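Local coordinates for protein putative dienelactone hydrolase (Klebsiella pneumoniae subsp. pneumoniae MGH 78578, PDB 3F67) that probably hydrolyses ester or lactone bonds as an alpha/beta-hydrolase of the dienelactone hydrolase family, its natural substrate being undefined, at residues E40-H45 / H78-L83; E66-Q71 / E86-V91; A144-L149 / D211-A216. All blocks are in the same frame, centred on the assembly; numbering follows the deposited sequence.

Contact 1 of 3, residues E40-H45 / H78-L83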
loop_
_atom_site.group_PDB
_atom_site.type_symbol
_atom_site.label_atom_id
_atom_site.label_comp_id
_atom_site.label_asym_id
_atom_site.label_seq_id
_atom_site.Cartn_x
_atom_site.Cartn_y
_atom_site.Cartn_z
ATOM N N GLU A 40 -4.963 4.764 2.721
ATOM C CA GLU A 40 -6.376 4.518 2.443
ATOM C C GLU A 40 -6.944 5.760 1.719
ATOM O O GLU A 40 -6.167 6.651 1.290
ATOM C CB GLU A 40 -7.112 4.276 3.754
ATOM C CG GLU A 40 -6.399 3.210 4.658
ATOM C CD GLU A 40 -7.168 2.958 5.961
ATOM O OE1 GLU A 40 -7.109 3.809 6.877
ATOM O OE2 GLU A 40 -7.780 1.874 6.110
ATOM N N ILE A 41 -8.273 5.843 1.573
ATOM C CA ILE A 41 -8.867 7.020 0.914
ATOM C C ILE A 41 -8.732 8.326 1.739
ATOM O O ILE A 41 -9.077 9.409 1.255
ATOM C CB ILE A 41 -10.350 6.801 0.584
ATOM C CG1 ILE A 41 -11.167 6.491 1.838
ATOM C CG2 ILE A 41 -10.449 5.671 -0.461
ATOM C CD1 ILE A 41 -12.655 6.397 1.606
ATOM N N PHE A 42 -8.207 8.212 2.955
ATOM C CA PHE A 42 -8.141 9.367 3.844
ATOM C C PHE A 42 -6.875 10.171 3.700
ATOM O O PHE A 42 -6.678 11.166 4.422
ATOM C CB PHE A 42 -8.394 8.938 5.309
ATOM C CG PHE A 42 -9.611 8.065 5.450
ATOM C CD1 PHE A 42 -10.872 8.545 5.084
ATOM C CD2 PHE A 42 -9.488 6.737 5.884
ATOM C CE1 PHE A 42 -12.047 7.720 5.163
ATOM C CE2 PHE A 42 -10.645 5.909 5.977
ATOM C CZ PHE A 42 -11.926 6.421 5.596
ATOM N N GLY A 43 -6.009 9.735 2.800
ATOM C CA GLY A 43 -4.742 10.437 2.549
ATOM C C GLY A 43 -3.702 10.109 3.597
ATOM O O GLY A 43 -3.796 9.081 4.301
ATOM N N VAL A 44 -2.674 10.953 3.691
ATOM C CA VAL A 44 -1.553 10.615 4.633
ATOM C C VAL A 44 -1.966 11.118 6.023
ATOM O O VAL A 44 -1.514 12.160 6.534
ATOM C CB VAL A 44 -0.188 11.145 4.129
ATOM C CG1 VAL A 44 0.961 10.668 5.081
ATOM C CG2 VAL A 44 0.094 10.558 2.780
ATOM N N HIS A 45 -2.914 10.374 6.586
ATOM C CA HIS A 45 -3.575 10.660 7.892
ATOM C C HIS A 45 -2.517 10.431 8.976
ATOM O O HIS A 45 -1.509 9.771 8.731
ATOM C CB HIS A 45 -4.687 9.607 7.980
ATOM C CG HIS A 45 -5.605 9.737 9.168
ATOM N ND1 HIS A 45 -5.310 9.165 10.390
ATOM C CD2 HIS A 45 -6.810 10.329 9.302
ATOM C CE1 HIS A 45 -6.302 9.403 11.235
ATOM N NE2 HIS A 45 -7.222 10.124 10.602
ATOM N N HIS A 78 -16.527 15.025 4.399
ATOM C CA HIS A 78 -16.924 14.527 5.718
ATOM C C HIS A 78 -17.885 13.345 5.638
ATOM O O HIS A 78 -18.479 12.945 6.641
ATOM C CB HIS A 78 -17.541 15.644 6.548
ATOM C CG HIS A 78 -16.685 16.863 6.629
ATOM N ND1 HIS A 78 -15.470 16.879 7.274
ATOM C CD2 HIS A 78 -16.882 18.121 6.153
ATOM C CE1 HIS A 78 -14.962 18.102 7.209
ATOM N NE2 HIS A 78 -15.787 18.864 6.520
ATOM N N ASP A 79 -18.041 12.795 4.438
ATOM C CA ASP A 79 -18.743 11.531 4.303
ATOM C C ASP A 79 -18.046 10.711 3.224
ATOM O O ASP A 79 -17.567 11.256 2.208
ATOM C CB ASP A 79 -20.230 11.732 4.007
ATOM C CG ASP A 79 -20.476 12.306 2.641
ATOM O OD1 ASP A 79 -20.402 13.555 2.493
ATOM O OD2 ASP A 79 -20.758 11.500 1.710
ATOM N N ILE A 80 -17.993 9.408 3.465
ATOM C CA ILE A 80 -17.238 8.513 2.588
ATOM C C ILE A 80 -17.796 8.528 1.149
ATOM O O ILE A 80 -17.039 8.585 0.181
ATOM C CB ILE A 80 -17.086 7.113 3.222
ATOM C CG1 ILE A 80 -16.071 7.180 4.401
ATOM C CG2 ILE A 80 -16.508 6.112 2.194
ATOM C CD1 ILE A 80 -15.961 5.955 5.292
ATOM N N PRO A 81 -19.121 8.462 0.992
ATOM C CA PRO A 81 -19.607 8.441 -0.393
ATOM C C PRO A 81 -19.192 9.655 -1.239
ATOM O O PRO A 81 -18.861 9.495 -2.419
ATOM C CB PRO A 81 -21.134 8.416 -0.207
ATOM C CG PRO A 81 -21.299 7.622 1.046
ATOM C CD PRO A 81 -20.204 8.165 1.949
ATOM N N THR A 82 -19.238 10.860 -0.661
ATOM C CA THR A 82 -18.859 12.064 -1.395
ATOM C C THR A 82 -17.343 12.073 -1.672
ATOM O O THR A 82 -16.902 12.490 -2.744
ATOM C CB THR A 82 -19.292 13.314 -0.649
ATOM O OG1 THR A 82 -20.715 13.242 -0.446
ATOM C CG2 THR A 82 -19.083 14.584 -1.482
ATOM N N LEU A 83 -16.570 11.648 -0.690
ATOM C CA LEU A 83 -15.129 11.516 -0.865
ATOM C C LEU A 83 -14.827 10.579 -2.040
ATOM O O LEU A 83 -14.003 10.898 -2.909
ATOM C CB LEU A 83 -14.463 10.984 0.412
ATOM C CG LEU A 83 -12.979 10.569 0.387
ATOM C CD1 LEU A 83 -12.105 11.744 -0.119
ATOM C CD2 LEU A 83 -12.541 10.074 1.779
#
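The ring of Phe42 carries Ile41 CG1 on one face, 3.6 Å above the plane and displaced toward the rim, while Glu40 OE1 lies in the ring plane at its edge. At the edge too, near the plane, Ile80 CD1 lies 4.1 Å from Phe42 CZ. Leu83 CD2 meets the ring obliquely, 4.0 Å from Phe42 CD1. That same methyl packs against Ile41, with 3.7 Å between Leu83 CD2 and Ile41 CD1. Ile41 holds CG1 in the crowded position between backbone N and carbonyl carbon (chi1 59°); its extended arm (chi2 174°) then brings CD1 to 3.9 Å from Ile80 CG2, crossing Ile80 at about a right angle. The side chains meet by apolar packing alone, and the closest approach sets Leu83 CD2 3.6 Å from the backbone Ile41 O. Asp79 N-caps the helix: its OD2 accepts Thr82 N (2.9 Å) from above the carboxylate plane and Thr82 OG1 through the syn lone pair. Glu40 forms a salt bridge with Arg219. The contact seats the first turn of helix 80-88 against the type I turn Glu40-Gly43, in the loop that joins strand 32-38 to helix 46-57; Phe84 and Val88, farther along helix 80-88, also touch Ile41.

Contact 2 of 3, residues E66-Q71 / E86-V91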
loop_
_atom_site.group_PDB
_atom_site.type_symbol
_atom_site.label_atom_id
_atom_site.label_comp_id
_atom_site.label_asym_id
_atom_site.label_seq_id
_atom_site.Cartn_x
_atom_site.Cartn_y
_atom_site.Cartn_z
ATOM N N GLU A 66 1.424 11.660 -0.652
ATOM C CA GLU A 66 0.105 12.243 -0.718
ATOM C C GLU A 66 -0.402 12.062 -2.153
ATOM O O GLU A 66 -0.359 13.006 -2.967
ATOM C CB GLU A 66 0.225 13.731 -0.386
ATOM C CG GLU A 66 -1.079 14.346 0.125
ATOM C CD GLU A 66 -1.536 13.715 1.424
ATOM O OE1 GLU A 66 -2.181 12.644 1.361
ATOM O OE2 GLU A 66 -1.260 14.298 2.506
ATOM N N LEU A 67 -0.898 10.861 -2.466
ATOM C CA LEU A 67 -1.191 10.525 -3.889
ATOM C C LEU A 67 -2.325 11.336 -4.522
ATOM O O LEU A 67 -2.385 11.457 -5.757
ATOM C CB LEU A 67 -1.460 9.016 -4.032
ATOM C CG LEU A 67 -0.185 8.214 -3.726
ATOM C CD1 LEU A 67 -0.484 6.748 -3.413
ATOM C CD2 LEU A 67 0.716 8.256 -4.953
ATOM N N TYR A 68 -3.216 11.901 -3.699
ATOM C CA TYR A 68 -4.383 12.608 -4.268
ATOM C C TYR A 68 -4.095 14.089 -4.543
ATOM O O TYR A 68 -5.002 14.803 -4.969
ATOM C CB TYR A 68 -5.606 12.516 -3.323
ATOM C CG TYR A 68 -6.157 11.100 -3.068
ATOM C CD1 TYR A 68 -5.706 9.993 -3.815
ATOM C CD2 TYR A 68 -7.149 10.905 -2.100
ATOM C CE1 TYR A 68 -6.248 8.686 -3.582
ATOM C CE2 TYR A 68 -7.696 9.629 -1.844
ATOM C CZ TYR A 68 -7.245 8.539 -2.588
ATOM O OH TYR A 68 -7.765 7.298 -2.319
ATOM N N PHE A 69 -2.851 14.552 -4.325
ATOM C CA PHE A 69 -2.587 16.022 -4.208
ATOM C C PHE A 69 -3.061 16.886 -5.389
ATOM O O PHE A 69 -3.454 18.043 -5.200
ATOM C CB PHE A 69 -1.101 16.323 -3.843
ATOM C CG PHE A 69 -0.143 16.199 -5.008
ATOM C CD1 PHE A 69 0.407 17.340 -5.594
ATOM C CD2 PHE A 69 0.187 14.949 -5.540
ATOM C CE1 PHE A 69 1.305 17.220 -6.704
ATOM C CE2 PHE A 69 1.057 14.814 -6.612
ATOM C CZ PHE A 69 1.622 15.951 -7.206
ATOM N N ARG A 70 -3.051 16.326 -6.592
ATOM C CA ARG A 70 -3.430 17.094 -7.789
ATOM C C ARG A 70 -4.936 17.239 -7.894
ATOM O O ARG A 70 -5.421 18.200 -8.493
ATOM C CB ARG A 70 -2.978 16.385 -9.060
ATOM C CG ARG A 70 -1.447 16.241 -9.185
ATOM C CD ARG A 70 -1.113 15.581 -10.520
ATOM N NE ARG A 70 0.313 15.197 -10.599
ATOM C CZ ARG A 70 0.766 14.045 -10.080
ATOM N NH1 ARG A 70 -0.067 13.255 -9.424
ATOM N NH2 ARG A 70 2.031 13.695 -10.185
ATOM N N GLN A 71 -5.663 16.249 -7.382
ATOM C CA GLN A 71 -7.124 16.176 -7.529
ATOM C C GLN A 71 -7.837 16.847 -6.353
ATOM O O GLN A 71 -8.878 17.430 -6.541
ATOM C CB GLN A 71 -7.592 14.708 -7.672
ATOM C CG GLN A 71 -7.380 14.063 -9.089
ATOM C CD GLN A 71 -5.918 13.700 -9.396
ATOM O OE1 GLN A 71 -5.186 13.244 -8.522
ATOM N NE2 GLN A 71 -5.485 13.950 -10.647
ATOM N N GLU A 86 -16.330 12.342 -5.533
ATOM C CA GLU A 86 -15.776 13.614 -5.973
ATOM C C GLU A 86 -14.243 13.662 -6.006
ATOM O O GLU A 86 -13.655 14.520 -6.678
ATOM C CB GLU A 86 -16.327 14.765 -5.119
ATOM C CG GLU A 86 -17.868 14.850 -5.060
ATOM C CD GLU A 86 -18.556 15.082 -6.416
ATOM O OE1 GLU A 86 -17.900 15.525 -7.394
ATOM O OE2 GLU A 86 -19.783 14.833 -6.493
ATOM N N LEU A 87 -13.602 12.741 -5.302
ATOM C CA LEU A 87 -12.136 12.735 -5.266
ATOM C C LEU A 87 -11.532 11.385 -5.663
ATOM O O LEU A 87 -10.841 11.301 -6.673
ATOM C CB LEU A 87 -11.628 13.168 -3.878
ATOM C CG LEU A 87 -10.103 13.176 -3.693
ATOM C CD1 LEU A 87 -9.433 14.044 -4.799
ATOM C CD2 LEU A 87 -9.780 13.747 -2.308
ATOM N N VAL A 88 -11.781 10.330 -4.893
ATOM C CA VAL A 88 -11.080 9.056 -5.137
ATOM C C VAL A 88 -11.257 8.572 -6.586
ATOM O O VAL A 88 -10.285 8.135 -7.235
ATOM C CB VAL A 88 -11.524 7.932 -4.162
ATOM C CG1 VAL A 88 -10.757 6.621 -4.466
ATOM C CG2 VAL A 88 -11.262 8.358 -2.680
ATOM N N SER A 89 -12.481 8.700 -7.084
ATOM C CA SER A 89 -12.871 8.166 -8.392
ATOM C C SER A 89 -12.347 9.044 -9.534
ATOM O O SER A 89 -12.570 8.761 -10.716
ATOM C CB SER A 89 -14.393 8.009 -8.434
ATOM O OG SER A 89 -14.792 6.961 -7.561
ATOM N N LYS A 90 -11.649 10.114 -9.165
ATOM C CA LYS A 90 -11.044 10.997 -10.142
ATOM C C LYS A 90 -9.521 10.888 -10.198
ATOM O O LYS A 90 -8.874 11.594 -10.986
ATOM C CB LYS A 90 -11.512 12.461 -9.887
ATOM C CG LYS A 90 -13.044 12.588 -9.961
ATOM C CD LYS A 90 -13.490 13.998 -10.232
ATOM C CE LYS A 90 -15.017 14.120 -10.204
ATOM N NZ LYS A 90 -15.687 13.256 -11.238
ATOM N N VAL A 91 -8.951 9.983 -9.402
ATOM C CA VAL A 91 -7.506 9.792 -9.330
ATOM C C VAL A 91 -7.185 8.558 -10.219
ATOM O O VAL A 91 -7.616 7.444 -9.880
ATOM C CB VAL A 91 -7.061 9.490 -7.875
ATOM C CG1 VAL A 91 -5.557 9.199 -7.811
ATOM C CG2 VAL A 91 -7.401 10.689 -6.949
HETATM O O HOH W 1 -11.226 15.764 -7.620
#
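Glu66 opens a type I turn, closed by Phe69 N donating to Glu66 O, in the loop that follows strand 61-65 and packs against the C-terminal end of helix 80-88 and the turn after it. Leu67 only grazes the partner segment, its carbonyl O lying 4.4 Å from Val91 CG1; its side chain packs on Trp124 and Val96 instead. Tyr68 makes the largest single contribution, with Gln71 close behind. With CG anti to its carbonyl carbon (chi1 -63°), the Tyr68 ring is met obliquely by three aliphatic side chains: Val91 CG2 at 3.6 Å from Tyr68 CD1, Leu87 CD2 at 3.9 Å from Tyr68 CD2, and, toward the phenol tip, Val88 CG2 at 3.9 Å from Tyr68 CE2. Trp124 meets the same ring edge-to-face. Phe69 points away, and its CZ sits over the centre of the Arg70 guanidinium, which forms salt bridges with Asp99 and Glu16. Gln71 returns, its CB 3.5 Å from Leu87 CD1; with CG anti to its carbonyl carbon (chi1 -78°), CG lies 3.5 Å from Lys90 O. The bend at chi2 (74°) then folds the amide back, OE1 lying 3.7 Å from Val91 CG2, while NE2 bonds to Gln95 on helix 93-108. One water donates both to Gln71 O, at 3.1 Å, and to Glu86 O, bridging the two backbones. The chemistry is therefore mainly apolar packing, with the polar link made through solvent. Tyr68 OH, buried among the Val88 methyls, has no hydrogen-bonding partner in the model, which implies that packing rather than a polar anchor positions the phenol.

Contact 3 of 3, residues A144-L149 / D211-A216; sequences AWYGKL and DHAFNA
Trp145, Tyr146, His212 and Phe214 form an aromatic cluster where segment 144-149, at the end of strand 141-145 of the alpha/beta-hydrolase fold, packs against the loop carrying His212, the histidine of a probable Cys-His-Asp triad. At its centre, the Tyr146 ring has Trp145 CB over one face and the backbone N of Ala213 over the opposite face, 3.4 Å above the plane. The tyrosine turns its own edge toward two other faces: that of Phe214 in an offset edge-to-face pair (planes at 63°), with Tyr146 CD2 3.5 Å from Phe214 CE2, and that of His212 (planes at 57°). Phe214 reaches on to the indole through CE1, 3.9 Å from Trp145 CZ3. Asn215 sets ND2 over a face of the same indole, its CB 3.8 Å from Trp145 CZ3. Farther out, His212 ND1 hydrogen-bonds Asp180 while the ring touches Cys123. Such a pairing would probably orient the imidazole and raise its basicity. Tyr146 O is buried without a hydrogen-bonding partner, though His212 CE1 comes within 3.1 Å. At the polar edge, Asn215 N donates to Tyr146 OH across 3.1 Å, with an N-H...O angle of 151°.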
loop_
_atom_site.group_PDB
_atom_site.type_symbol
_atom_site.label_atom_id
_atom_site.label_comp_id
_atom_site.label_asym_id
_atom_site.label_seq_id
_atom_site.Cartn_x
_atom_site.Cartn_y
_atom_site.Cartn_z
ATOM N N ALA A 144 -0.337 -6.473 0.649
ATOM C CA ALA A 144 -1.583 -5.717 0.362
ATOM C C ALA A 144 -2.554 -6.045 1.493
ATOM O O ALA A 144 -2.856 -7.235 1.747
ATOM C CB ALA A 144 -2.141 -6.182 -0.965
ATOM N N TRP A 145 -3.047 -5.014 2.181
ATOM C CA TRP A 145 -4.037 -5.242 3.227
ATOM C C TRP A 145 -5.421 -4.871 2.712
ATOM O O TRP A 145 -5.658 -3.727 2.369
ATOM C CB TRP A 145 -3.768 -4.383 4.436
ATOM C CG TRP A 145 -2.390 -4.528 5.074
ATOM C CD1 TRP A 145 -1.168 -4.159 4.524
ATOM C CD2 TRP A 145 -2.114 -4.964 6.430
ATOM N NE1 TRP A 145 -0.159 -4.376 5.464
ATOM C CE2 TRP A 145 -0.718 -4.836 6.635
ATOM C CE3 TRP A 145 -2.925 -5.448 7.483
ATOM C CZ2 TRP A 145 -0.079 -5.207 7.882
ATOM C CZ3 TRP A 145 -2.336 -5.755 8.744
ATOM C CH2 TRP A 145 -0.915 -5.639 8.917
ATOM N N TYR A 146 -6.303 -5.868 2.695
ATOM C CA TYR A 146 -7.736 -5.739 2.329
ATOM C C TYR A 146 -7.964 -4.728 1.206
ATOM O O TYR A 146 -8.702 -3.731 1.378
ATOM C CB TYR A 146 -8.583 -5.422 3.573
ATOM C CG TYR A 146 -7.907 -4.619 4.675
ATOM C CD1 TYR A 146 -7.880 -3.217 4.636
ATOM C CD2 TYR A 146 -7.368 -5.256 5.788
ATOM C CE1 TYR A 146 -7.289 -2.473 5.655
ATOM C CE2 TYR A 146 -6.794 -4.512 6.835
ATOM C CZ TYR A 146 -6.745 -3.154 6.754
ATOM O OH TYR A 146 -6.191 -2.430 7.765
ATOM N N GLY A 147 -7.330 -5.002 0.062
ATOM C CA GLY A 147 -7.520 -4.250 -1.183
ATOM C C GLY A 147 -8.544 -4.968 -2.069
ATOM O O GLY A 147 -8.453 -6.191 -2.272
ATOM N N LYS A 148 -9.496 -4.212 -2.619
ATOM C CA LYS A 148 -10.487 -4.755 -3.557
ATOM C C LYS A 148 -9.827 -5.542 -4.672
ATOM O O LYS A 148 -8.862 -5.052 -5.275
ATOM C CB LYS A 148 -11.265 -3.606 -4.213
ATOM C CG LYS A 148 -12.087 -4.069 -5.388
ATOM C CD LYS A 148 -12.353 -2.937 -6.410
ATOM C CE LYS A 148 -12.616 -1.661 -5.681
ATOM N NZ LYS A 148 -13.663 -1.914 -4.649
ATOM N N LEU A 149 -10.356 -6.738 -4.967
ATOM C CA LEU A 149 -9.746 -7.659 -5.946
ATOM C C LEU A 149 -10.429 -7.719 -7.313
ATOM O O LEU A 149 -9.780 -7.977 -8.342
ATOM C CB LEU A 149 -9.776 -9.072 -5.347
ATOM C CG LEU A 149 -8.912 -9.165 -4.055
ATOM C CD1 LEU A 149 -9.213 -10.527 -3.401
ATOM C CD2 LEU A 149 -7.370 -9.068 -4.326
ATOM N N ASP A 211 -12.826 -7.599 10.243
ATOM C CA ASP A 211 -13.584 -6.877 9.220
ATOM C C ASP A 211 -12.591 -6.164 8.315
ATOM O O ASP A 211 -11.347 -6.365 8.434
ATOM C CB ASP A 211 -14.455 -5.837 9.942
ATOM C CG ASP A 211 -15.657 -5.372 9.133
ATOM O OD1 ASP A 211 -15.685 -5.460 7.881
ATOM O OD2 ASP A 211 -16.602 -4.893 9.808
ATOM N N HIS A 212 -13.108 -5.329 7.409
ATOM C CA HIS A 212 -12.274 -4.390 6.651
ATOM C C HIS A 212 -11.534 -3.473 7.620
ATOM O O HIS A 212 -12.026 -3.206 8.719
ATOM C CB HIS A 212 -13.167 -3.521 5.721
ATOM C CG HIS A 212 -12.393 -2.810 4.646
ATOM N ND1 HIS A 212 -11.922 -3.447 3.508
ATOM C CD2 HIS A 212 -11.983 -1.521 4.550
ATOM C CE1 HIS A 212 -11.287 -2.572 2.746
ATOM N NE2 HIS A 212 -11.297 -1.399 3.361
ATOM N N ALA A 213 -10.331 -3.027 7.239
ATOM C CA ALA A 213 -9.601 -2.003 8.011
ATOM C C ALA A 213 -9.289 -2.473 9.443
ATOM O O ALA A 213 -9.305 -1.697 10.416
ATOM C CB ALA A 213 -10.359 -0.647 8.021
ATOM N N PHE A 214 -8.945 -3.741 9.554
ATOM C CA PHE A 214 -8.710 -4.294 10.896
ATOM C C PHE A 214 -7.389 -3.862 11.536
ATOM O O PHE A 214 -7.168 -4.089 12.719
ATOM C CB PHE A 214 -8.881 -5.832 10.908
ATOM C CG PHE A 214 -7.836 -6.589 10.115
ATOM C CD1 PHE A 214 -6.542 -6.815 10.656
ATOM C CD2 PHE A 214 -8.152 -7.137 8.866
ATOM C CE1 PHE A 214 -5.602 -7.557 9.923
ATOM C CE2 PHE A 214 -7.196 -7.886 8.121
ATOM C CZ PHE A 214 -5.932 -8.086 8.660
ATOM N N ASN A 215 -6.492 -3.279 10.738
ATOM C CA ASN A 215 -5.290 -2.705 11.294
ATOM C C ASN A 215 -5.419 -1.245 11.716
ATOM O O ASN A 215 -4.466 -0.665 12.251
ATOM C CB ASN A 215 -4.174 -2.837 10.243
ATOM C CG ASN A 215 -2.797 -2.612 10.829
ATOM O OD1 ASN A 215 -2.387 -3.295 11.788
ATOM N ND2 ASN A 215 -2.066 -1.631 10.273
ATOM N N ALA A 216 -6.601 -0.644 11.506
ATOM C CA ALA A 216 -6.745 0.808 11.784
ATOM C C ALA A 216 -7.024 1.016 13.265
ATOM O O ALA A 216 -8.196 1.039 13.721
ATOM C CB ALA A 216 -7.849 1.423 10.919
#

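In the fold
Contacts 1 and 2 adjoin, their centres 10 Å apart, and share helix 80-88: its beginning serves contact 1 and its end contact 2. Leu83 O and Val88 N, 3.0 Å apart, probably hydrogen-bond along it. Ile41 joins the two packings, its CG2 lying 3.6 Å from Val88 CG2, and Val44 N bonds to Glu66 OE1. Contact 3 is centred about 15 Å from contact 1 and holds His212 of the probable triad with Cys123 and Asp180. Glu40 OE2 approaches Ala213 CB at 4.1 Å, and Glu40 packs on Cys123, so the 40-45 loop of contact 1 borders the putative active site. Contact 2 stays about 9 Å from contact 3 at the nearest atoms.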